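Local coordinates for 457aa long hypothetical protein (Pyrococcus horikoshii, PDB 2CSU) that is of unknown function but joins a Rossmann-type CoA-binding domain to two domains of the succinyl-CoA ligase superfamily, at residues S333-P336 against P337-V341; T300-G303 against G304-V307; K32-K36 against G37-P41. All blocks are in the same frame, centred on the assembly; numbering follows the deposited sequence.

Contact 1 (S333-P336 against P337-V341)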
ATOM      1  N   SER A 333      -0.686 -36.639   1.008  1.00 38.31           N
ATOM      2  CA  SER A 333       0.425 -37.541   0.746  1.00 38.21           C
ATOM      3  C   SER A 333       1.791 -36.873   0.643  1.00 37.57           C
ATOM      4  O   SER A 333       2.783 -37.420   1.126  1.00 37.85           O
ATOM      5  CB  SER A 333       0.163 -38.348  -0.521  1.00 38.38           C
ATOM      6  OG  SER A 333       0.391 -37.564  -1.672  1.00 40.17           O
ATOM      7  N   PHE A 334       1.858 -35.691   0.042  1.00 36.42           N
ATOM      8  CA  PHE A 334       3.149 -35.032  -0.109  1.00 35.57           C
ATOM      9  C   PHE A 334       3.384 -33.818   0.782  1.00 35.05           C
ATOM     10  O   PHE A 334       4.502 -33.311   0.851  1.00 34.88           O
ATOM     11  CB  PHE A 334       3.363 -34.650  -1.574  1.00 36.22           C
ATOM     12  CG  PHE A 334       2.500 -33.516  -2.041  1.00 35.59           C
ATOM     13  CD1 PHE A 334       2.925 -32.197  -1.898  1.00 35.67           C
ATOM     14  CD2 PHE A 334       1.264 -33.766  -2.628  1.00 35.76           C
ATOM     15  CE1 PHE A 334       2.126 -31.131  -2.339  1.00 35.37           C
ATOM     16  CE2 PHE A 334       0.450 -32.711  -3.073  1.00 36.56           C
ATOM     17  CZ  PHE A 334       0.883 -31.392  -2.929  1.00 36.22           C
ATOM     18  N   LEU A 335       2.343 -33.350   1.460  1.00 34.41           N
ATOM     19  CA  LEU A 335       2.488 -32.196   2.345  1.00 34.54           C
ATOM     20  C   LEU A 335       2.812 -32.626   3.764  1.00 34.57           C
ATOM     21  O   LEU A 335       2.563 -33.761   4.140  1.00 34.62           O
ATOM     22  CB  LEU A 335       1.207 -31.363   2.363  1.00 33.41           C
ATOM     23  CG  LEU A 335       0.861 -30.639   1.065  1.00 32.81           C
ATOM     24  CD1 LEU A 335      -0.471 -29.887   1.226  1.00 30.99           C
ATOM     25  CD2 LEU A 335       1.989 -29.702   0.715  1.00 31.53           C
ATOM     26  N   PRO A 336       3.384 -31.724   4.567  1.00 35.07           N
ATOM     27  CA  PRO A 336       3.729 -32.054   5.955  1.00 35.89           C
ATOM     28  C   PRO A 336       2.500 -32.512   6.751  1.00 36.93           C
ATOM     29  O   PRO A 336       1.359 -32.362   6.299  1.00 36.69           O
ATOM     30  CB  PRO A 336       4.313 -30.744   6.485  1.00 35.54           C
ATOM     31  CG  PRO A 336       4.934 -30.143   5.255  1.00 34.87           C
ATOM     32  CD  PRO A 336       3.880 -30.386   4.206  1.00 34.82           C
ATOM     33  N   PRO A 337       2.722 -33.073   7.952  1.00 38.62           N
ATOM     34  CA  PRO A 337       1.696 -33.625   8.836  1.00 39.80           C
ATOM     35  C   PRO A 337       0.740 -32.559   9.401  1.00 41.14           C
ATOM     36  O   PRO A 337      -0.455 -32.780   9.548  1.00 41.21           O
ATOM     37  CB  PRO A 337       2.397 -34.361   9.974  1.00 39.44           C
ATOM     38  CG  PRO A 337       3.823 -34.636   9.527  1.00 39.49           C
ATOM     39  CD  PRO A 337       4.035 -33.508   8.414  1.00 38.55           C
HETATM   40  N   MSE A 338       1.300 -31.385   9.766  1.00 43.05           N
HETATM   41  CA  MSE A 338       0.443 -30.339  10.336  1.00 44.90           C
HETATM   42  C   MSE A 338      -0.110 -29.394   9.265  1.00 43.72           C
HETATM   43  O   MSE A 338      -0.424 -28.236   9.511  1.00 43.78           O
HETATM   44  CB  MSE A 338       1.247 -29.543  11.367  1.00 49.17           C
HETATM   45  CG  MSE A 338       0.685 -29.698  12.784  1.00 54.53           C
HETATM   46 SE   MSE A 338       1.053 -31.312  13.488  1.00 63.75          SE
HETATM   47  CE  MSE A 338      -0.642 -31.866  13.745  1.00 58.67           C
ATOM     48  N   ALA A 339      -0.187 -29.919   8.030  1.00 41.90           N
ATOM     49  CA  ALA A 339      -0.712 -29.114   6.934  1.00 40.19           C
ATOM     50  C   ALA A 339      -2.239 -29.184   6.864  1.00 39.19           C
ATOM     51  O   ALA A 339      -2.850 -30.214   7.121  1.00 38.11           O
ATOM     52  CB  ALA A 339      -0.111 -29.641   5.630  1.00 39.87           C
ATOM     53  N   ALA A 340      -2.852 -28.031   6.561  1.00 38.44           N
ATOM     54  CA  ALA A 340      -4.302 -28.023   6.402  1.00 38.75           C
ATOM     55  C   ALA A 340      -4.693 -28.302   4.953  1.00 38.91           C
ATOM     56  O   ALA A 340      -4.234 -27.658   4.015  1.00 37.63           O
ATOM     57  CB  ALA A 340      -4.825 -26.656   6.842  1.00 37.34           C
ATOM     58  N   VAL A 341      -5.540 -29.335   4.780  1.00 40.44           N
ATOM     59  CA  VAL A 341      -5.938 -29.731   3.432  1.00 42.05           C
ATOM     60  C   VAL A 341      -7.454 -29.613   3.225  1.00 44.21           C
ATOM     61  O   VAL A 341      -8.039 -30.211   2.334  1.00 45.14           O
ATOM     62  CB  VAL A 341      -5.493 -31.175   3.203  1.00 41.36           C
ATOM     63  CG1 VAL A 341      -3.974 -31.271   3.312  1.00 40.52           C
ATOM     64  CG2 VAL A 341      -6.129 -32.086   4.236  1.00 40.97           C
TER
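Past the end of helix 325-334 the backbone runs extended through L335 and P336, then folds over P337 and M338 in a type I beta turn whose closing bond, from A339 N to P336 O, is weak at 3.4 Å. P337 takes the second position of the turn, where its ring restricts phi to about the value a type I turn needs (-67°). The P336-P337 peptide is trans, which brings P337 CD alongside the P336 ring, 3.4 Å from P336 CB.

A339 fills the inside of the bend. Its methyl points into it, with A339 CB 3.2 Å from P336 O and 3.9 Å from L335 CB; A339 CB also lies 4.3 Å from P336 CD. On the incoming arm, L335 has CG anti to its own carbonyl carbon (chi1 -68°), and from there CD1 continues anti to CA (chi2 178°). This carries the branch across the bend to the next inward side chain, where L335 CD1 meets V341 CG1 at 4.3 Å. L335 is buried and also packs on M347, while V341 leans back on I328 and L331 of helix 325-334. On the outer side of the turn, the selenomethionine M338 packs against T102 of the second subunit.

The arrangement is a helix exit followed by a type I beta turn with proline at its first two positions, in an alpha/beta domain: it reverses the chain after helix 325-334 and delivers it into the short, weakly bonded strand about 340-341, which pairs antiparallel with 344-346 at the margin of the sheet.

Contact 2 (T300-G303 against G304-V307)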
ATOM      1  N   THR A 300      -1.770 -21.581   0.639  1.00 25.62           N
ATOM      2  CA  THR A 300      -0.823 -20.674   1.281  1.00 24.94           C
ATOM      3  C   THR A 300       0.296 -21.407   2.021  1.00 25.36           C
ATOM      4  O   THR A 300       0.175 -22.605   2.318  1.00 25.23           O
ATOM      5  CB  THR A 300      -1.559 -19.775   2.314  1.00 23.88           C
ATOM      6  OG1 THR A 300      -0.645 -18.845   2.887  1.00 22.26           O
ATOM      7  CG2 THR A 300      -2.143 -20.630   3.455  1.00 25.16           C
ATOM      8  N   ASN A 301       1.375 -20.680   2.318  1.00 25.05           N
ATOM      9  CA  ASN A 301       2.502 -21.240   3.062  1.00 25.29           C
ATOM     10  C   ASN A 301       2.540 -20.605   4.447  1.00 24.96           C
ATOM     11  O   ASN A 301       3.447 -20.840   5.233  1.00 25.83           O
ATOM     12  CB  ASN A 301       3.825 -20.997   2.307  1.00 24.60           C
ATOM     13  CG  ASN A 301       4.279 -19.542   2.330  1.00 24.26           C
ATOM     14  OD1 ASN A 301       3.473 -18.611   2.436  1.00 23.88           O
ATOM     15  ND2 ASN A 301       5.590 -19.341   2.201  1.00 23.23           N
ATOM     16  N   ALA A 302       1.521 -19.806   4.738  1.00 25.13           N
ATOM     17  CA  ALA A 302       1.401 -19.108   6.010  1.00 25.17           C
ATOM     18  C   ALA A 302      -0.063 -19.018   6.436  1.00 25.15           C
ATOM     19  O   ALA A 302      -0.894 -18.468   5.710  1.00 25.32           O
ATOM     20  CB  ALA A 302       1.986 -17.706   5.884  1.00 25.23           C
ATOM     21  N   GLY A 303      -0.371 -19.558   7.611  1.00 25.43           N
ATOM     22  CA  GLY A 303      -1.739 -19.522   8.108  1.00 25.93           C
ATOM     23  C   GLY A 303      -2.317 -18.117   8.236  1.00 26.82           C
ATOM     24  O   GLY A 303      -3.365 -17.824   7.669  1.00 28.13           O
ATOM     25  N   GLY A 304      -1.634 -17.255   8.983  1.00 27.44           N
ATOM     26  CA  GLY A 304      -2.100 -15.892   9.188  1.00 27.52           C
ATOM     27  C   GLY A 304      -2.656 -15.238   7.937  1.00 28.59           C
ATOM     28  O   GLY A 304      -3.846 -14.927   7.875  1.00 29.23           O
ATOM     29  N   PRO A 305      -1.809 -15.011   6.921  1.00 28.29           N
ATOM     30  CA  PRO A 305      -2.212 -14.393   5.662  1.00 28.17           C
ATOM     31  C   PRO A 305      -3.439 -15.064   5.062  1.00 28.23           C
ATOM     32  O   PRO A 305      -4.216 -14.431   4.370  1.00 28.17           O
ATOM     33  CB  PRO A 305      -0.973 -14.572   4.786  1.00 28.85           C
ATOM     34  CG  PRO A 305       0.127 -14.418   5.764  1.00 28.86           C
ATOM     35  CD  PRO A 305      -0.351 -15.240   6.945  1.00 28.55           C
ATOM     36  N   GLY A 306      -3.589 -16.358   5.312  1.00 28.50           N
ATOM     37  CA  GLY A 306      -4.726 -17.078   4.783  1.00 28.97           C
ATOM     38  C   GLY A 306      -6.028 -16.734   5.494  1.00 29.25           C
ATOM     39  O   GLY A 306      -7.067 -16.551   4.851  1.00 29.65           O
ATOM     40  N   VAL A 307      -5.984 -16.653   6.822  1.00 29.31           N
ATOM     41  CA  VAL A 307      -7.192 -16.339   7.587  1.00 29.98           C
ATOM     42  C   VAL A 307      -7.640 -14.921   7.254  1.00 29.48           C
ATOM     43  O   VAL A 307      -8.816 -14.676   7.010  1.00 30.38           O
ATOM     44  CB  VAL A 307      -6.953 -16.479   9.108  1.00 29.42           C
ATOM     45  CG1 VAL A 307      -6.290 -17.811   9.395  1.00 29.06           C
ATOM     46  CG2 VAL A 307      -6.121 -15.333   9.628  1.00 30.34           C
TER
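A302 and G303 meet the first turn of helix 303-314 mainly through their carbonyl groups. T300 places OG1 anti to its backbone N (chi1 -177°), from where it donates to A302 O at 2.9 Å; the hydroxyl is tilted 33° from the carbonyl plane. The amide of N301 is tied to strand 371-377, ND2 bonding to V377 O. A302 is the N-cap: besides the threonine hydroxyl, its carbonyl receives a weak bond from G306 N at 3.4 Å. Its methyl packs on the CD-CG side of P305, A302 CB standing 3.6 Å from P305 CD. G303 then supplies the first firm helical bond, V307 N to G303 O at 3.0 Å. G306 N also makes a weak bond to G303 O, and V307 CG1 hangs 3.4 Å from the same oxygen. Proline suits this first turn, where no carbonyl waits for a hydrogen from P305.

The corner joins strand 295-300 to helix 303-314, opening the beta-alpha-beta crossover to strand 319-320. A302 and P305 rest on strand 371-377, while A160, L161 and A237 of the second subunit pack against A302, P305 and V307 respectively.

Contact 3 (K32-K36 against G37-P41)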
ATOM      1  N   LYS A  32       8.823  13.036 -27.236  1.00 30.85           N
ATOM      2  CA  LYS A  32       9.977  12.673 -28.045  1.00 32.58           C
ATOM      3  C   LYS A  32      10.128  11.154 -28.129  1.00 33.73           C
ATOM      4  O   LYS A  32      10.848  10.607 -28.956  1.00 34.09           O
ATOM      5  CB  LYS A  32      11.220  13.281 -27.392  1.00 32.88           C
ATOM      6  CG  LYS A  32      11.266  14.803 -27.536  1.00 34.25           C
ATOM      7  CD  LYS A  32      12.394  15.261 -28.462  1.00 34.58           C
ATOM      8  CE  LYS A  32      13.701  15.528 -27.708  1.00 35.09           C
ATOM      9  NZ  LYS A  32      14.578  16.361 -28.527  1.00 34.58           N
ATOM     10  N   GLU A  33       9.437  10.472 -27.198  1.00 35.27           N
ATOM     11  CA  GLU A  33       9.483   9.014 -27.170  1.00 36.43           C
ATOM     12  C   GLU A  33       8.439   8.389 -28.103  1.00 36.89           C
ATOM     13  O   GLU A  33       8.335   7.178 -28.249  1.00 37.40           O
ATOM     14  CB  GLU A  33       9.234   8.557 -25.731  1.00 37.11           C
ATOM     15  CG  GLU A  33      10.380   8.933 -24.790  1.00 39.35           C
ATOM     16  CD  GLU A  33      10.017   8.538 -23.377  1.00 39.59           C
ATOM     17  OE1 GLU A  33       9.570   7.418 -23.177  1.00 40.37           O
ATOM     18  OE2 GLU A  33      10.172   9.368 -22.482  1.00 39.47           O
ATOM     19  N   TYR A  34       7.621   9.264 -28.714  1.00 36.92           N
ATOM     20  CA  TYR A  34       6.573   8.772 -29.600  1.00 37.48           C
ATOM     21  C   TYR A  34       7.034   8.750 -31.064  1.00 38.33           C
ATOM     22  O   TYR A  34       7.215   9.775 -31.710  1.00 39.14           O
ATOM     23  CB  TYR A  34       5.354   9.680 -29.435  1.00 35.68           C
ATOM     24  CG  TYR A  34       4.207   9.138 -30.206  1.00 34.34           C
ATOM     25  CD1 TYR A  34       3.553   7.990 -29.767  1.00 33.86           C
ATOM     26  CD2 TYR A  34       3.809   9.749 -31.394  1.00 33.32           C
ATOM     27  CE1 TYR A  34       2.510   7.458 -30.508  1.00 32.99           C
ATOM     28  CE2 TYR A  34       2.772   9.211 -32.141  1.00 33.67           C
ATOM     29  CZ  TYR A  34       2.129   8.067 -31.705  1.00 33.64           C
ATOM     30  OH  TYR A  34       1.081   7.539 -32.432  1.00 33.03           O
ATOM     31  N   LYS A  35       7.257   7.518 -31.578  1.00 40.12           N
ATOM     32  CA  LYS A  35       7.802   7.379 -32.924  1.00 42.24           C
ATOM     33  C   LYS A  35       6.833   6.691 -33.899  1.00 43.20           C
ATOM     34  O   LYS A  35       7.112   6.512 -35.076  1.00 43.33           O
ATOM     35  CB  LYS A  35       9.093   6.569 -32.828  1.00 42.78           C
ATOM     36  CG  LYS A  35       9.941   6.985 -31.628  1.00 44.36           C
ATOM     37  CD  LYS A  35      11.094   7.902 -32.029  1.00 45.40           C
ATOM     38  CE  LYS A  35      12.199   7.952 -30.965  1.00 46.02           C
ATOM     39  NZ  LYS A  35      12.330   9.314 -30.457  1.00 46.78           N
ATOM     40  N   LYS A  36       5.682   6.246 -33.361  1.00 43.97           N
ATOM     41  CA  LYS A  36       4.682   5.671 -34.251  1.00 45.05           C
ATOM     42  C   LYS A  36       3.968   6.767 -35.047  1.00 45.11           C
ATOM     43  O   LYS A  36       3.007   6.541 -35.771  1.00 45.48           O
ATOM     44  CB  LYS A  36       3.681   4.875 -33.416  1.00 46.50           C
ATOM     45  CG  LYS A  36       3.619   3.413 -33.856  1.00 47.79           C
ATOM     46  CD  LYS A  36       2.254   2.782 -33.598  1.00 49.73           C
ATOM     47  CE  LYS A  36       2.254   1.275 -33.868  1.00 51.35           C
ATOM     48  NZ  LYS A  36       0.896   0.757 -33.720  1.00 51.54           N
ATOM     49  N   GLY A  37       4.466   8.003 -34.855  1.00 44.40           N
ATOM     50  CA  GLY A  37       3.920   9.151 -35.571  1.00 43.63           C
ATOM     51  C   GLY A  37       4.810  10.374 -35.337  1.00 42.97           C
ATOM     52  O   GLY A  37       5.603  10.431 -34.410  1.00 43.07           O
ATOM     53  N   LYS A  38       4.685  11.366 -36.243  1.00 41.91           N
ATOM     54  CA  LYS A  38       5.551  12.535 -36.149  1.00 40.73           C
ATOM     55  C   LYS A  38       5.015  13.576 -35.164  1.00 38.91           C
ATOM     56  O   LYS A  38       3.822  13.815 -35.064  1.00 38.77           O
ATOM     57  CB  LYS A  38       5.662  13.149 -37.544  1.00 42.32           C
ATOM     58  CG  LYS A  38       6.452  12.260 -38.509  1.00 44.50           C
ATOM     59  CD  LYS A  38       5.943  12.369 -39.950  1.00 47.41           C
ATOM     60  CE  LYS A  38       6.153  11.078 -40.749  1.00 48.89           C
ATOM     61  NZ  LYS A  38       7.432  11.134 -41.454  1.00 50.37           N
ATOM     62  N   VAL A  39       5.934  14.188 -34.420  1.00 35.90           N
ATOM     63  CA  VAL A  39       5.601  15.206 -33.433  1.00 33.82           C
ATOM     64  C   VAL A  39       6.311  16.494 -33.821  1.00 33.19           C
ATOM     65  O   VAL A  39       7.531  16.502 -33.984  1.00 33.32           O
ATOM     66  CB  VAL A  39       6.074  14.781 -32.029  1.00 32.58           C
ATOM     67  CG1 VAL A  39       5.667  15.822 -30.986  1.00 31.56           C
ATOM     68  CG2 VAL A  39       5.492  13.416 -31.691  1.00 32.19           C
ATOM     69  N   TYR A  40       5.545  17.572 -33.972  1.00 32.00           N
ATOM     70  CA  TYR A  40       6.095  18.874 -34.360  1.00 31.66           C
ATOM     71  C   TYR A  40       5.939  19.919 -33.259  1.00 31.15           C
ATOM     72  O   TYR A  40       4.856  20.094 -32.720  1.00 31.87           O
ATOM     73  CB  TYR A  40       5.381  19.401 -35.610  1.00 31.64           C
ATOM     74  CG  TYR A  40       5.356  18.447 -36.774  1.00 32.46           C
ATOM     75  CD1 TYR A  40       6.338  18.495 -37.766  1.00 32.70           C
ATOM     76  CD2 TYR A  40       4.355  17.479 -36.879  1.00 32.39           C
ATOM     77  CE1 TYR A  40       6.320  17.601 -38.835  1.00 32.96           C
ATOM     78  CE2 TYR A  40       4.328  16.581 -37.940  1.00 33.28           C
ATOM     79  CZ  TYR A  40       5.312  16.646 -38.913  1.00 33.34           C
ATOM     80  OH  TYR A  40       5.290  15.745 -39.958  1.00 34.09           O
ATOM     81  N   PRO A  41       7.021  20.627 -32.916  1.00 31.46           N
ATOM     82  CA  PRO A  41       6.925  21.651 -31.870  1.00 31.72           C
ATOM     83  C   PRO A  41       6.480  22.981 -32.472  1.00 32.59           C
ATOM     84  O   PRO A  41       7.108  23.488 -33.410  1.00 33.11           O
ATOM     85  CB  PRO A  41       8.345  21.723 -31.334  1.00 31.15           C
ATOM     86  CG  PRO A  41       9.171  21.515 -32.599  1.00 30.64           C
ATOM     87  CD  PRO A  41       8.430  20.390 -33.306  1.00 30.50           C
TER
HETATM   88  O   HOH W   1       8.120  10.740 -34.025  1.00 49.46           O
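The ring of Y34 lies beside the bend that ends at G37, and the backbone K36 N sits over the centre of one face, 4.2 Å above the plane. At the ring edge, close to its plane, is V39, whose CG2 comes 4.0 Å from Y34 CD2. The glycine approaches obliquely: G37 N is 3.4 Å from Y34 CE2, and the next atoms of its backbone follow the same flank of the ring. Y34 swings its ring to the side opposite its own N (chi1 -174°), which folds it forward over the residues that come next in sequence. Its hydroxyl bonds to P8 O, so the far end of the ring is tied down as well, and I11 also packs against the side chain.

The bend is the turn between helix 23-31 and strand 38-42, the closing step of the first beta-alpha-beta crossover of the Rossmann-type CoA-binding domain. Strand 38-42 is the outermost strand here, parallel to 10-14, and K38 and Y40 form backbone bonds with that neighbour. V39 faces inward onto I11 and V13 of strand 10-14 and onto F28 and L31 of the helix.

Two carbonyls converge inside the bend, Y34 O and G37 O, only 3.2 Å apart and both acceptors. A water resolves the conflict by donating to each, at 2.7 Å to Y34 O and 2.6 Å to G37 O, and so bridges the turn in place of a direct backbone bond. V39 CG2 lies 4.0 Å from Y34 O, beside this bridge. K36 has an extended chain that touches V137, and K32 carries its amine to Q50 O.

Along the chain contact 3 comes first, then contact 2, then contact 1. Contacts 1 and 2 both belong to the Ligase-CoA domain, with centres 14 Å apart, and do not touch. They are linked through one sheet: residues 300-307 leave its strand 295-300, whose neighbour 344-346 pairs with the strand 340-341 that contact 1 leads into. Contact 3 lies across the chain's centre from both, in the CoA-binding domain, its centre 58 Å from contact 1 and 49 Å from contact 2, on a separate parallel sheet. All three are helix-strand junctions of alpha/beta domains, and contacts 1 and 2 also meet the second subunit.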